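Local atomic coordinates of uricase (Bacillus fastidiosus, PDB entry 4R8X), a protein that catalyses the oxidation of urate by molecular oxygen to 5-hydroxyisourate, the first step in the conversion of urate to allantoin. Residues V67-D70 and S71-N74; L253-L256 and D257-Q261. All coordinates share one frame; numbering follows the deposited sequence.

Contact 1 and contact 2 sit at opposite kinds of helix end, in two helices of one subunit. Contact 1, residues 67-74, comes first along the chain and makes the N-terminal turn of helix 69-82; contact 2, residues 253-261, comes later and makes the C-terminal turn of helix 244-258. Their centres are about 40 Å apart and their nearest atoms about 30 Å, on opposite sides of the centre of the chain. What they share is the large antiparallel sheet: helix 69-82 packs on strands 5-17 and 40-50, helix 244-258 on strand 262-271. Contact 1 thus takes part in the assembly, facing a second subunit, whereas contact 2 stays within its own chain, where it meets the C-terminal residues.

Contact 1 of 2, residues V67-D70 and S71-N74; sequences VATD and SMKN
With D70 CG anti to the backbone N (chi1 179°) and K73 CG placed likewise (168°), the two side chains of the first helical turn run up against each other. K73 then bends at chi3 and chi4, bringing its CE to 3.1 Å from D70 OD1 while its NZ stays 3.7 Å from that oxygen, a long salt bridge. The ammonium has a closer partner in N74 OD1, 2.7 Å from NZ, with NZ tilted 34° from the plane of that carbonyl. The amide of N74 stands nearly perpendicular to the D70 carboxylate, and its ND2 is bonded instead to Y187 O and T189 OG1 of the second subunit. On the other carboxylate oxygen a water donates to D70 OD2 and also meets S71 OG, bridging the two neighbours. M72, extended beyond CG, lays its CG 4.0 Å from V67 CG1 and its CE 4.1 Å from T69 CG2; it also touches Y7 of strand 5-17 and V47 and L49 of strand 40-50. M72 N bonds A68 O at 3.1 Å, followed by K73 to T69 and N74 to D70. This is the start of an alpha-helix, A68 being the N-cap residue, set at a subunit interface.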
loop_
_atom_site.group_PDB
_atom_site.type_symbol
_atom_site.label_atom_id
_atom_site.label_comp_id
_atom_site.label_asym_id
_atom_site.label_seq_id
_atom_site.Cartn_x
_atom_site.Cartn_y
_atom_site.Cartn_z
ATOM N N VAL D 67 -8.304 8.590 30.693
ATOM C CA VAL D 67 -7.551 9.633 30.020
ATOM C C VAL D 67 -7.962 9.569 28.549
ATOM O O VAL D 67 -7.896 8.502 27.927
ATOM C CB VAL D 67 -6.034 9.396 30.149
ATOM C CG1 VAL D 67 -5.251 10.462 29.383
ATOM C CG2 VAL D 67 -5.626 9.331 31.629
ATOM N N ALA D 68 -8.401 10.694 27.992
ATOM C CA ALA D 68 -8.856 10.721 26.600
ATOM C C ALA D 68 -7.680 10.431 25.672
ATOM O O ALA D 68 -6.561 10.869 25.940
ATOM C CB ALA D 68 -9.474 12.068 26.272
ATOM N N THR D 69 -7.911 9.670 24.603
ATOM C CA THR D 69 -6.809 9.324 23.698
ATOM C C THR D 69 -6.169 10.579 23.092
ATOM O O THR D 69 -4.945 10.651 22.924
ATOM C CB THR D 69 -7.208 8.286 22.598
ATOM O OG1 THR D 69 -8.149 8.867 21.688
ATOM C CG2 THR D 69 -7.787 7.015 23.227
ATOM N N ASP D 70 -6.990 11.583 22.797
ATOM C CA ASP D 70 -6.474 12.842 22.286
ATOM C C ASP D 70 -5.535 13.494 23.304
ATOM O O ASP D 70 -4.511 14.074 22.940
ATOM C CB ASP D 70 -7.626 13.773 21.926
ATOM C CG ASP D 70 -7.158 15.109 21.416
ATOM O OD1 ASP D 70 -6.813 15.193 20.224
ATOM O OD2 ASP D 70 -7.148 16.080 22.205
ATOM N N SER D 71 -5.879 13.382 24.583
ATOM C CA SER D 71 -5.013 13.885 25.641
ATOM C C SER D 71 -3.686 13.145 25.692
ATOM O O SER D 71 -2.652 13.742 25.983
ATOM C CB SER D 71 -5.720 13.792 26.993
ATOM O OG SER D 71 -6.920 14.531 26.959
ATOM N N MET D 72 -3.707 11.849 25.398
ATOM C CA MET D 72 -2.467 11.074 25.329
ATOM C C MET D 72 -1.555 11.592 24.235
ATOM O O MET D 72 -0.333 11.668 24.409
ATOM C CB MET D 72 -2.734 9.602 25.070
ATOM C CG MET D 72 -3.589 8.921 26.093
ATOM S SD MET D 72 -3.783 7.195 25.627
ATOM C CE MET D 72 -5.305 6.849 26.478
ATOM N N LYS D 73 -2.158 11.917 23.095
ATOM C CA LYS D 73 -1.429 12.474 21.978
ATOM C C LYS D 73 -0.759 13.790 22.380
ATOM O O LYS D 73 0.424 13.989 22.127
ATOM C CB LYS D 73 -2.373 12.666 20.790
ATOM C CG LYS D 73 -1.805 13.510 19.660
ATOM C CD LYS D 73 -2.893 13.974 18.710
ATOM C CE LYS D 73 -3.873 14.922 19.394
ATOM N NZ LYS D 73 -3.355 16.294 19.622
ATOM N N ASN D 74 -1.511 14.671 23.041
ATOM C CA ASN D 74 -0.962 15.939 23.515
ATOM C C ASN D 74 0.179 15.721 24.503
ATOM O O ASN D 74 1.192 16.404 24.460
ATOM C CB ASN D 74 -2.044 16.798 24.185
ATOM C CG ASN D 74 -3.114 17.267 23.217
ATOM O OD1 ASN D 74 -2.878 17.366 22.016
ATOM N ND2 ASN D 74 -4.299 17.587 23.748
HETATM O O HOH W 1 -7.995 16.025 24.750
#

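Contact 2 of 2, residues L253-L256 and D257-Q261; sequences LTIL and DRFPQ
The contact of L253-L256 with D257-Q261 is a local one, the last turn of helix 244-258 and the point where the chain leaves it toward strand 262-271. Three i to i+4 backbone bonds define the turn: D257 N to L253 O, R258 N to T254 O and F259 N to I255 O. The last, 2.9 Å long, is the most bent of them (142°), and F259 is also the residue at which the backbone departs from helical phi/psi. L256 O, one step on, is taken by the side-chain amide of Q305.

I255 and F259 carry the apolar part. The branch methyl CG2 of I255, anti to its own backbone N, comes within 4.1 Å of F259 CD2, the two side chains running at a slant to each other. That same CD2 is 3.5 Å from I255 O, while R258 CB lies 4.0 Å above one face of the ring, displaced toward the rim. R258 folds back at chi2 (-54°), which leaves its CG 3.4 Å from T254 O; its guanidinium reaches away to E30, in a salt bridge through NE, and to L322 O through NH2. D257 is gripped at both carboxylate oxygens, OD1 by K312 and OD2 by Y319 OH, so both charged residues of the turn tie it to the C-terminal part of the chain.

I255 packs on V228 and I231 of helix 225-238 and, with L256, on L262 and V265 of strand 262-271, while L253 and D257 meet helix 305-312, leaving this helix end lodged between two helices and the strand it leads into.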
loop_
_atom_site.group_PDB
_atom_site.type_symbol
_atom_site.label_atom_id
_atom_site.label_comp_id
_atom_site.label_asym_id
_atom_site.label_seq_id
_atom_site.Cartn_x
_atom_site.Cartn_y
_atom_site.Cartn_z
ATOM N N LEU D 253 26.565 -12.952 15.610
ATOM C CA LEU D 253 27.831 -13.120 16.329
ATOM C C LEU D 253 28.659 -11.843 16.283
ATOM O O LEU D 253 29.262 -11.447 17.280
ATOM C CB LEU D 253 28.652 -14.273 15.729
ATOM C CG LEU D 253 28.113 -15.696 15.880
ATOM C CD1 LEU D 253 28.973 -16.660 15.069
ATOM C CD2 LEU D 253 28.043 -16.127 17.343
ATOM N N THR D 254 28.714 -11.223 15.109
ATOM C CA THR D 254 29.529 -10.026 14.910
ATOM C C THR D 254 29.002 -8.861 15.739
ATOM O O THR D 254 29.780 -8.129 16.349
ATOM C CB THR D 254 29.618 -9.633 13.418
ATOM O OG1 THR D 254 30.052 -10.768 12.656
ATOM C CG2 THR D 254 30.623 -8.514 13.227
ATOM N N ILE D 255 27.683 -8.694 15.767
ATOM C CA ILE D 255 27.081 -7.629 16.570
ATOM C C ILE D 255 27.394 -7.841 18.058
ATOM O O ILE D 255 27.815 -6.920 18.755
ATOM C CB ILE D 255 25.546 -7.536 16.346
ATOM C CG1 ILE D 255 25.208 -7.153 14.897
ATOM C CG2 ILE D 255 24.935 -6.548 17.316
ATOM C CD1 ILE D 255 23.779 -7.467 14.501
ATOM N N LEU D 256 27.196 -9.065 18.535
ATOM C CA LEU D 256 27.521 -9.413 19.916
ATOM C C LEU D 256 29.004 -9.188 20.251
ATOM O O LEU D 256 29.349 -8.771 21.365
ATOM C CB LEU D 256 27.108 -10.856 20.185
ATOM C CG LEU D 256 25.595 -11.091 20.138
ATOM C CD1 LEU D 256 25.233 -12.573 20.136
ATOM C CD2 LEU D 256 24.886 -10.372 21.284
ATOM N N ASP D 257 29.877 -9.469 19.287
ATOM C CA ASP D 257 31.317 -9.263 19.436
ATOM C C ASP D 257 31.659 -7.784 19.611
ATOM O O ASP D 257 32.433 -7.405 20.499
ATOM C CB ASP D 257 32.040 -9.834 18.212
ATOM C CG ASP D 257 33.463 -10.278 18.510
ATOM O OD1 ASP D 257 33.949 -10.109 19.653
ATOM O OD2 ASP D 257 34.100 -10.818 17.580
ATOM N N ARG D 258 31.080 -6.945 18.756
ATOM C CA ARG D 258 31.330 -5.512 18.812
ATOM C C ARG D 258 30.698 -4.855 20.029
ATOM O O ARG D 258 31.215 -3.858 20.543
ATOM C CB ARG D 258 30.809 -4.824 17.555
ATOM C CG ARG D 258 31.504 -5.247 16.293
ATOM C CD ARG D 258 33.012 -5.076 16.396
ATOM N NE ARG D 258 33.645 -5.494 15.152
ATOM C CZ ARG D 258 34.781 -6.173 15.064
ATOM N NH1 ARG D 258 35.441 -6.523 16.158
ATOM N NH2 ARG D 258 35.258 -6.505 13.875
ATOM N N PHE D 259 29.575 -5.405 20.484
ATOM C CA PHE D 259 28.845 -4.802 21.596
ATOM C C PHE D 259 28.621 -5.807 22.728
ATOM O O PHE D 259 27.557 -6.414 22.827
ATOM C CB PHE D 259 27.519 -4.213 21.115
ATOM C CG PHE D 259 27.677 -3.210 20.002
ATOM C CD1 PHE D 259 28.314 -2.000 20.238
ATOM C CD2 PHE D 259 27.198 -3.474 18.725
ATOM C CE1 PHE D 259 28.466 -1.062 19.228
ATOM C CE2 PHE D 259 27.356 -2.537 17.702
ATOM C CZ PHE D 259 27.992 -1.333 17.955
ATOM N N PRO D 260 29.630 -5.978 23.597
ATOM C CA PRO D 260 29.564 -6.959 24.689
ATOM C C PRO D 260 28.423 -6.689 25.667
ATOM O O PRO D 260 28.029 -7.593 26.412
ATOM C CB PRO D 260 30.910 -6.781 25.406
ATOM C CG PRO D 260 31.817 -6.199 24.397
ATOM C CD PRO D 260 30.952 -5.332 23.513
ATOM N N GLN D 261 27.904 -5.464 25.667
ATOM C CA GLN D 261 26.853 -5.088 26.601
ATOM C C GLN D 261 25.461 -5.552 26.146
ATOM O O GLN D 261 24.473 -5.357 26.855
ATOM C CB GLN D 261 26.886 -3.577 26.900
ATOM C CG GLN D 261 26.282 -2.672 25.817
ATOM C CD GLN D 261 27.263 -2.314 24.715
ATOM O OE1 GLN D 261 28.153 -3.094 24.375
ATOM N NE2 GLN D 261 27.094 -1.129 24.140
#